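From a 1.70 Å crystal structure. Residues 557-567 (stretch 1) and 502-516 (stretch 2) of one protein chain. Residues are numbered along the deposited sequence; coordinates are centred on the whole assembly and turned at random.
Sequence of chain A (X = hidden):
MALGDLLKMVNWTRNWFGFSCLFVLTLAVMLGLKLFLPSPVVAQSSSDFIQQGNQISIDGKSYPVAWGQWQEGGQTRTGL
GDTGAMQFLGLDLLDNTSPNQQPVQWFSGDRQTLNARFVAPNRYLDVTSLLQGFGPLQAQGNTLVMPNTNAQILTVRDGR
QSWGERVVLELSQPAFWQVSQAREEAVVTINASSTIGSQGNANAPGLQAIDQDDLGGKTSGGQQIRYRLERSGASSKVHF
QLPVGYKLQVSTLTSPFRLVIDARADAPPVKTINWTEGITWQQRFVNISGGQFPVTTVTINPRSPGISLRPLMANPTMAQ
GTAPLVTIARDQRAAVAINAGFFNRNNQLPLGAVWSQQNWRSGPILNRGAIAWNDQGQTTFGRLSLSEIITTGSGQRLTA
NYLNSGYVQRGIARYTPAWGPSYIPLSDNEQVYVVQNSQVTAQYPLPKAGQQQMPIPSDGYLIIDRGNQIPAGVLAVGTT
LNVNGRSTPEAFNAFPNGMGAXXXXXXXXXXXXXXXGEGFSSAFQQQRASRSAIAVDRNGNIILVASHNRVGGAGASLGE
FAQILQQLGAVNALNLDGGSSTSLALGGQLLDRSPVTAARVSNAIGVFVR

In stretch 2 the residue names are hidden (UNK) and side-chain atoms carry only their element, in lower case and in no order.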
ATOM      1  N   SER A 557     -18.295   2.069   8.003  1.00  5.68           N
ATOM      2  CA  SER A 557     -18.332   3.485   8.328  1.00  6.02           C
ATOM      3  C   SER A 557     -17.109   3.790   9.180  1.00  6.89           C
ATOM      4  O   SER A 557     -16.412   2.869   9.604  1.00  6.23           O
ATOM      5  CB  SER A 557     -19.596   3.832   9.120  1.00  8.05           C
ATOM      6  OG  SER A 557     -19.555   3.236  10.409  1.00  7.94           O
ATOM      7  N   LEU A 558     -16.836   5.069   9.431  1.00  7.32           N
ATOM      8  CA  LEU A 558     -15.701   5.432  10.292  1.00  7.60           C
ATOM      9  C   LEU A 558     -15.841   4.854  11.711  1.00  6.30           C
ATOM     10  O   LEU A 558     -14.864   4.370  12.295  1.00  6.13           O
ATOM     11  CB  LEU A 558     -15.507   6.956  10.352  1.00  7.48           C
ATOM     12  CG  LEU A 558     -15.079   7.668   9.066  1.00 10.06           C
ATOM     13  CD1 LEU A 558     -15.242   9.180   9.252  1.00 11.17           C
ATOM     14  CD2 LEU A 558     -13.641   7.312   8.701  1.00  9.17           C
ATOM     15  N   GLY A 559     -17.048   4.904  12.270  1.00  8.10           N
ATOM     16  CA  GLY A 559     -17.283   4.351  13.593  1.00  9.16           C
ATOM     17  C   GLY A 559     -17.091   2.846  13.652  1.00  7.73           C
ATOM     18  O   GLY A 559     -16.515   2.309  14.613  1.00  8.32           O
ATOM     19  N   GLU A 560     -17.600   2.159  12.631  1.00  7.58           N
ATOM     20  CA  GLU A 560     -17.409   0.717  12.503  1.00  8.69           C
ATOM     21  C   GLU A 560     -15.939   0.352  12.373  1.00  7.11           C
ATOM     22  O   GLU A 560     -15.482  -0.614  12.985  1.00  6.66           O
ATOM     23  CB  GLU A 560     -18.217   0.168  11.326  1.00  8.43           C
ATOM     24  CG  GLU A 560     -19.722   0.148  11.616  1.00  9.25           C
ATOM     25  CD  GLU A 560     -20.581  -0.117  10.387  1.00 14.74           C
ATOM     26  OE1 GLU A 560     -20.116   0.163   9.253  1.00 10.82           O
ATOM     27  OE2 GLU A 560     -21.740  -0.584  10.561  1.00 13.24           O
ATOM     28  N   PHE A 561     -15.198   1.124  11.578  1.00  6.02           N
ATOM     29  CA  PHE A 561     -13.779   0.857  11.399  1.00  4.46           C
ATOM     30  C   PHE A 561     -13.033   1.028  12.728  1.00  5.99           C
ATOM     31  O   PHE A 561     -12.164   0.227  13.051  1.00  5.78           O
ATOM     32  CB  PHE A 561     -13.189   1.756  10.298  1.00  3.75           C
ATOM     33  CG  PHE A 561     -11.802   1.347   9.848  1.00  5.12           C
ATOM     34  CD1 PHE A 561     -11.489   0.008   9.629  1.00  5.01           C
ATOM     35  CD2 PHE A 561     -10.822   2.310   9.625  1.00  4.07           C
ATOM     36  CE1 PHE A 561     -10.204  -0.381   9.211  1.00  6.43           C
ATOM     37  CE2 PHE A 561      -9.547   1.943   9.196  1.00  3.00           C
ATOM     38  CZ  PHE A 561      -9.230   0.596   8.995  1.00  4.27           C
ATOM     39  N   ALA A 562     -13.394   2.050  13.506  1.00  5.13           N
ATOM     40  CA  ALA A 562     -12.825   2.224  14.849  1.00  6.42           C
ATOM     41  C   ALA A 562     -13.093   1.007  15.736  1.00  8.08           C
ATOM     42  O   ALA A 562     -12.216   0.560  16.480  1.00  7.93           O
ATOM     43  CB  ALA A 562     -13.356   3.485  15.494  1.00  6.62           C
ATOM     44  N   GLN A 563     -14.300   0.462  15.649  1.00  8.34           N
ATOM     45  CA  GLN A 563     -14.633  -0.738  16.402  1.00  9.55           C
ATOM     46  C   GLN A 563     -13.827  -1.932  15.917  1.00  8.44           C
ATOM     47  O   GLN A 563     -13.362  -2.745  16.722  1.00  8.87           O
ATOM     48  CB  GLN A 563     -16.139  -1.010  16.328  1.00 10.16           C
ATOM     49  CG  GLN A 563     -16.984   0.091  16.974  1.00 13.13           C
ATOM     50  CD  GLN A 563     -18.482  -0.153  16.856  1.00 25.23           C
ATOM     51  OE1 GLN A 563     -18.940  -0.905  15.993  1.00 24.55           O
ATOM     52  NE2 GLN A 563     -19.253   0.489  17.727  1.00 28.30           N
ATOM     53  N   ILE A 564     -13.655  -2.043  14.601  1.00  6.60           N
ATOM     54  CA  ILE A 564     -12.822  -3.105  14.042  1.00  6.91           C
ATOM     55  C   ILE A 564     -11.400  -3.047  14.606  1.00  8.41           C
ATOM     56  O   ILE A 564     -10.845  -4.068  15.023  1.00  8.18           O
ATOM     57  CB  ILE A 564     -12.795  -3.046  12.483  1.00  7.30           C
ATOM     58  CG1 ILE A 564     -14.138  -3.539  11.914  1.00  8.04           C
ATOM     59  CG2 ILE A 564     -11.638  -3.876  11.930  1.00  7.69           C
ATOM     60  CD1 ILE A 564     -14.374  -3.195  10.439  1.00  7.85           C
ATOM     61  N   LEU A 565     -10.825  -1.851  14.636  1.00  7.79           N
ATOM     62  CA  LEU A 565      -9.449  -1.659  15.098  1.00  9.22           C
ATOM     63  C   LEU A 565      -9.324  -1.930  16.594  1.00 10.36           C
ATOM     64  O   LEU A 565      -8.334  -2.496  17.042  1.00 10.18           O
ATOM     65  CB  LEU A 565      -8.966  -0.236  14.775  1.00  5.80           C
ATOM     66  CG  LEU A 565      -8.813   0.036  13.268  1.00  6.51           C
ATOM     67  CD1 LEU A 565      -8.770   1.526  12.997  1.00  6.80           C
ATOM     68  CD2 LEU A 565      -7.589  -0.665  12.688  1.00  7.28           C
ATOM     69  N   GLN A 566     -10.331  -1.524  17.361  1.00  9.96           N
ATOM     70  CA  GLN A 566     -10.364  -1.854  18.784  1.00 10.39           C
ATOM     71  C   GLN A 566     -10.362  -3.372  18.981  1.00 12.90           C
ATOM     72  O   GLN A 566      -9.626  -3.892  19.819  1.00 12.56           O
ATOM     73  CB  GLN A 566     -11.589  -1.213  19.439  1.00 14.71           C
ATOM     74  CG  GLN A 566     -11.690  -1.437  20.929  1.00 25.28           C
ATOM     75  CD  GLN A 566     -12.875  -0.707  21.532  1.00 24.57           C
ATOM     76  OE1 GLN A 566     -13.995  -0.777  21.016  1.00 34.11           O
ATOM     77  NE2 GLN A 566     -12.630   0.013  22.619  1.00 33.58           N
ATOM     78  N   GLN A 567     -11.168  -4.079  18.194  1.00 10.52           N
ATOM     79  CA  GLN A 567     -11.184  -5.549  18.201  1.00 15.50           C
ATOM     80  C   GLN A 567      -9.828  -6.180  17.850  1.00 15.04           C
ATOM     81  O   GLN A 567      -9.489  -7.268  18.325  1.00 14.35           O
ATOM     82  CB  GLN A 567     -12.255  -6.061  17.236  1.00 15.17           C
ATOM     83  CG  GLN A 567     -13.637  -6.141  17.844  1.00 23.83           C
ATOM     84  CD  GLN A 567     -13.704  -7.208  18.922  1.00 32.94           C
ATOM     85  OE1 GLN A 567     -13.582  -8.402  18.637  1.00 37.91           O
ATOM     86  NE2 GLN A 567     -13.868  -6.781  20.166  1.00 33.84           N
ATOM     87  N   UNK A 502      -6.099  10.827   8.656  1.00  4.08           N
ATOM     88  CA  UNK A 502      -7.208  11.121   9.538  1.00  3.59           C
ATOM     89  C   UNK A 502      -8.532  10.515   9.108  1.00  5.43           C
ATOM     90  O   UNK A 502      -8.695  10.053   7.976  1.00  4.28           O
ATOM     91  N   UNK A 503      -9.510  10.512  10.022  1.00  5.46           N
ATOM     92  CA  UNK A 503      -9.344  11.065  11.374  1.00  5.24           C
ATOM     93  C   UNK A 503      -8.603  10.139  12.320  1.00  4.58           C
ATOM     94  O   UNK A 503      -8.461   8.936  12.059  1.00  6.61           O
ATOM     95  c   UNK A 503     -10.914  10.238   9.667  1.00  8.71           C
ATOM     96  c   UNK A 503     -10.785  11.311  11.852  1.00  5.20           C
ATOM     97  c   UNK A 503     -11.657  10.485  10.942  1.00  9.56           C
ATOM     98  N   UNK A 504      -8.109  10.704  13.412  1.00  4.48           N
ATOM     99  CA  UNK A 504      -7.583   9.893  14.501  1.00  6.09           C
ATOM    100  C   UNK A 504      -8.760   9.101  15.080  1.00  7.34           C
ATOM    101  O   UNK A 504      -9.810   9.679  15.370  1.00  8.23           O
ATOM    102  c   UNK A 504      -6.210  10.105  16.694  1.00  8.17           C
ATOM    103  c   UNK A 504      -6.963  10.796  15.566  1.00  6.33           C
ATOM    104  c   UNK A 504      -5.791  11.160  17.725  1.00 11.54           C
ATOM    105  c   UNK A 504      -4.991   9.384  16.136  1.00  9.11           C
ATOM    106  N   UNK A 505      -8.603   7.790  15.235  1.00  6.44           N
ATOM    107  CA  UNK A 505      -9.739   6.945  15.638  1.00  7.46           C
ATOM    108  C   UNK A 505      -9.638   6.477  17.088  1.00 10.34           C
ATOM    109  O   UNK A 505     -10.625   6.517  17.831  1.00 10.63           O
ATOM    110  c   UNK A 505     -11.544   6.782  13.133  1.00  9.40           C
ATOM    111  c   UNK A 505      -9.890   5.736  14.710  1.00  8.13           C
ATOM    112  c   UNK A 505     -10.221   4.770  12.425  1.00  8.00           C
ATOM    113  c   UNK A 505     -10.204   6.053  13.248  1.00  6.83           C
ATOM    114  N   UNK A 506      -8.455   6.019  17.485  1.00  7.47           N
ATOM    115  CA  UNK A 506      -8.251   5.519  18.846  1.00  7.46           C
ATOM    116  C   UNK A 506      -7.011   6.162  19.465  1.00 12.53           C
ATOM    117  O   UNK A 506      -5.969   6.286  18.807  1.00  8.65           O
ATOM    118  c   UNK A 506      -9.247   1.803  18.062  1.00 13.22           C
ATOM    119  c   UNK A 506      -8.111   3.974  18.859  1.00  9.20           C
ATOM    120  c   UNK A 506      -7.942   3.458  20.291  1.00 12.83           C
ATOM    121  c   UNK A 506      -9.320   3.321  18.172  1.00  9.96           C
ATOM    122  N   UNK A 507      -7.116   6.575  20.726  1.00 11.43           N
ATOM    123  CA  UNK A 507      -5.985   7.195  21.412  1.00 13.37           C
ATOM    124  C   UNK A 507      -5.923   6.717  22.857  1.00 15.35           C
ATOM    125  O   UNK A 507      -6.878   6.910  23.618  1.00 17.17           O
ATOM    126  o   UNK A 507      -4.629   9.580  23.044  1.00 30.61           O
ATOM    127  c   UNK A 507      -6.084   8.720  21.360  1.00 15.43           C
ATOM    128  o   UNK A 507      -3.978   9.765  20.962  1.00 29.50           O
ATOM    129  c   UNK A 507      -4.806   9.402  21.823  1.00 24.35           C
ATOM    130  N   UNK A 508      -4.809   6.079  23.214  1.00 14.54           N
ATOM    131  CA  UNK A 508      -4.614   5.471  24.534  1.00 17.99           C
ATOM    132  C   UNK A 508      -5.809   4.621  24.929  1.00 21.44           C
ATOM    133  O   UNK A 508      -6.344   4.767  26.030  1.00 22.44           O
ATOM    134  o   UNK A 508      -1.633   6.145  24.480  1.00 38.28           O
ATOM    135  c   UNK A 508      -4.350   6.538  25.607  1.00 21.08           C
ATOM    136  c   UNK A 508      -3.390   7.658  25.175  1.00 27.12           C
ATOM    137  n   UNK A 508      -1.016   8.069  25.467  1.00 42.97           N
ATOM    138  c   UNK A 508      -1.932   7.219  25.013  1.00 37.81           C
ATOM    139  N   UNK A 509      -6.243   3.763  24.005  1.00 15.57           N
ATOM    140  CA  UNK A 509      -7.320   2.826  24.257  1.00 15.80           C
ATOM    141  C   UNK A 509      -8.718   3.387  24.122  1.00 17.52           C
ATOM    142  O   UNK A 509      -9.687   2.627  24.136  1.00 26.93           O
ATOM    143  N   UNK A 510      -8.853   4.704  24.003  1.00 16.55           N
ATOM    144  CA  UNK A 510     -10.200   5.257  23.913  1.00 19.04           C
ATOM    145  C   UNK A 510     -10.621   5.735  22.521  1.00 18.26           C
ATOM    146  O   UNK A 510      -9.792   6.145  21.695  1.00 15.17           O
ATOM    147  n   UNK A 510     -10.757  11.138  24.564  1.00 43.77           N
ATOM    148  c   UNK A 510     -11.776  10.306  24.760  1.00 43.80           C
ATOM    149  c   UNK A 510      -9.684   7.594  24.926  1.00 24.88           C
ATOM    150  n   UNK A 510     -11.581   9.142  25.375  1.00 45.21           N
ATOM    151  c   UNK A 510     -10.479   6.309  25.005  1.00 25.90           C
ATOM    152  n   UNK A 510     -12.994  10.646  24.344  1.00 40.62           N
ATOM    153  c   UNK A 510     -10.285   8.662  25.858  1.00 36.35           C
ATOM    154  N   UNK A 511     -11.923   5.646  22.267  1.00 15.32           N
ATOM    155  CA  UNK A 511     -12.483   6.038  20.982  1.00 16.27           C
ATOM    156  C   UNK A 511     -12.524   7.546  20.944  1.00 17.95           C
ATOM    157  O   UNK A 511     -13.143   8.173  21.804  1.00 17.67           O
ATOM    158  c   UNK A 511     -14.326   1.881  19.174  1.00 22.57           C
ATOM    159  c   UNK A 511     -13.948   3.977  20.939  1.00 21.22           C
ATOM    160  s   UNK A 511     -13.122   3.176  19.544  1.00 27.73           S
ATOM    161  c   UNK A 511     -13.890   5.474  20.830  1.00 16.78           C
ATOM    162  N   UNK A 512     -11.847   8.141  19.966  1.00 10.75           N
ATOM    163  CA  UNK A 512     -11.715   9.597  19.945  1.00 13.93           C
ATOM    164  C   UNK A 512     -12.152  10.219  18.630  1.00 11.01           C
ATOM    165  O   UNK A 512     -11.905  11.401  18.399  1.00 13.22           O
ATOM    166  c   UNK A 512     -10.270  10.064  20.268  1.00 13.51           C
ATOM    167  c   UNK A 512      -9.273   9.474  19.267  1.00 10.22           C
ATOM    168  c   UNK A 512      -9.888   9.684  21.694  1.00 14.22           C
ATOM    169  N   UNK A 513     -12.816   9.437  17.781  1.00 11.92           N
ATOM    170  CA  UNK A 513     -13.309   9.941  16.498  1.00 10.50           C
ATOM    171  C   UNK A 513     -14.049  11.275  16.613  1.00 12.81           C
ATOM    172  O   UNK A 513     -15.034  11.404  17.346  1.00 12.38           O
ATOM    173  c   UNK A 513     -14.210   8.902  15.815  1.00 11.42           C
ATOM    174  c   UNK A 513     -15.875   8.197  14.058  1.00 11.23           C
ATOM    175  c   UNK A 513     -13.912   9.615  13.438  1.00 12.27           C
ATOM    176  c   UNK A 513     -14.921   9.303  14.524  1.00 11.78           C
ATOM    177  N   UNK A 514     -13.540  12.272  15.900  1.00 10.60           N
ATOM    178  CA  UNK A 514     -14.193  13.567  15.787  1.00 12.31           C
ATOM    179  C   UNK A 514     -13.928  14.081  14.397  1.00 11.98           C
ATOM    180  O   UNK A 514     -13.055  14.931  14.193  1.00  8.77           O
ATOM    181  c   UNK A 514     -13.680  14.556  16.831  1.00 10.66           C
ATOM    182  n   UNK A 514     -13.963  16.854  17.579  1.00 17.30           N
ATOM    183  o   UNK A 514     -15.234  16.133  15.875  1.00 12.67           O
ATOM    184  c   UNK A 514     -14.363  15.922  16.724  1.00 14.61           C
ATOM    185  N   UNK A 515     -14.659  13.539  13.430  1.00 11.13           N
ATOM    186  CA  UNK A 515     -14.387  13.851  12.039  1.00  9.57           C
ATOM    187  C   UNK A 515     -14.701  15.312  11.735  1.00 12.08           C
ATOM    188  O   UNK A 515     -14.047  15.933  10.901  1.00  9.59           O
ATOM    189  c   UNK A 515     -15.162  12.927  11.123  1.00  8.86           C
ATOM    190  N   UNK A 516     -15.705  15.872  12.405  1.00  9.94           N
ATOM    191  CA  UNK A 516     -16.068  17.263  12.126  1.00  9.80           C
ATOM    192  C   UNK A 516     -14.947  18.188  12.589  1.00 11.27           C
ATOM    193  O   UNK A 516     -14.612  19.168  11.916  1.00 10.35           O
ATOM    194  o   UNK A 516     -18.477  16.986  12.104  1.00 11.43           O
ATOM    195  c   UNK A 516     -17.632  19.173  12.741  1.00 11.22           C
ATOM    196  c   UNK A 516     -17.408  17.650  12.792  1.00  9.68           C
TER

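Position 502 has no side-chain atoms, so it is glycine; its backbone angles, phi 119° and psi 166°, would jam a CB against the preceding carbonyl O. Position 503 carries three carbons closing a ring onto the backbone N: Pro503, preceded by a cis peptide bond, with its CD 4.1 Å from Leu558 CD2.

Position 504 has four carbons forked at the second, a leucine, buried but out of the helix's reach. Position 505 shows the same fork, hence Leu505, pointing toward the helix. Its CB lies 4.2 Å from Ala562 CB, and its CD1 lies 3.6 Å from Leu565 CD1 and 3.8 Å from Phe561 CD2. A branched aliphatic chain can meet all three. At 506 four carbons fork at the first, one arm being two carbons long: Ile506. The long arm suits the distance, bringing CD1 3.6 Å from Ala562 O and 3.9 Å from Leu565 CB.

Position 507 has two carbons, the second bearing two oxygens: Asp507, partly exposed as suits a charge. Position 508 has three carbons, the third carrying an oxygen and a nitrogen: Gln508, exposed. Position 509 has no side chain; Gly509 suits the positive phi of 82° in a type I' turn. Three carbons, a nitrogen, and a carbon bearing two more nitrogens make 510 Arg510, whose CB points away from the helix into an exposed setting.

Position 511 is unbranched: two carbons, a sulfur and a carbon. Met511 places SD 4.1 Å from Ala562 CB and CE 3.3 Å from Gln566 OE1, an unbranched, flexible chain that reaches across to the helix, its CE also 3.8 Å from Gln563 N. Position 512 has one carbon carrying two more: Val512, without contact here. Position 513, four carbons forked at the second, is Leu513; its CD2 sits 3.9 Å from both Leu558 CB and Gly559 N.

Position 514 has two carbons, the second with an oxygen and a nitrogen: Asn514, exposed. Position 515 has a single carbon, so Ala515, its CB 4.2 Å from Leu558 CD1, a small apolar neighbour for that leucine. Position 516 has a carbon carrying an oxygen and a carbon: Thr516, exposed, its hydroxyl hydrogen-bonded elsewhere in the structure.

The contact works by apolar packing, with no hydrogen bond across it. Helix and strand 504-507 run at 34°, and the small Ala562 lets Leu505 come close, their CA atoms 5.7 Å apart. Leu558 fills the space among Pro503, Leu513 and Ala515. Backbone hydrogen bonds form within each stretch, as in Val512 N to Leu505 O at 2.9 Å; between the stretches, side chains of 502-516 pack on side chains and backbone of the helix, burying 540 Å² summed over both sides.

Stretch 2 502-516: GPLLIDQGRMVLNAT
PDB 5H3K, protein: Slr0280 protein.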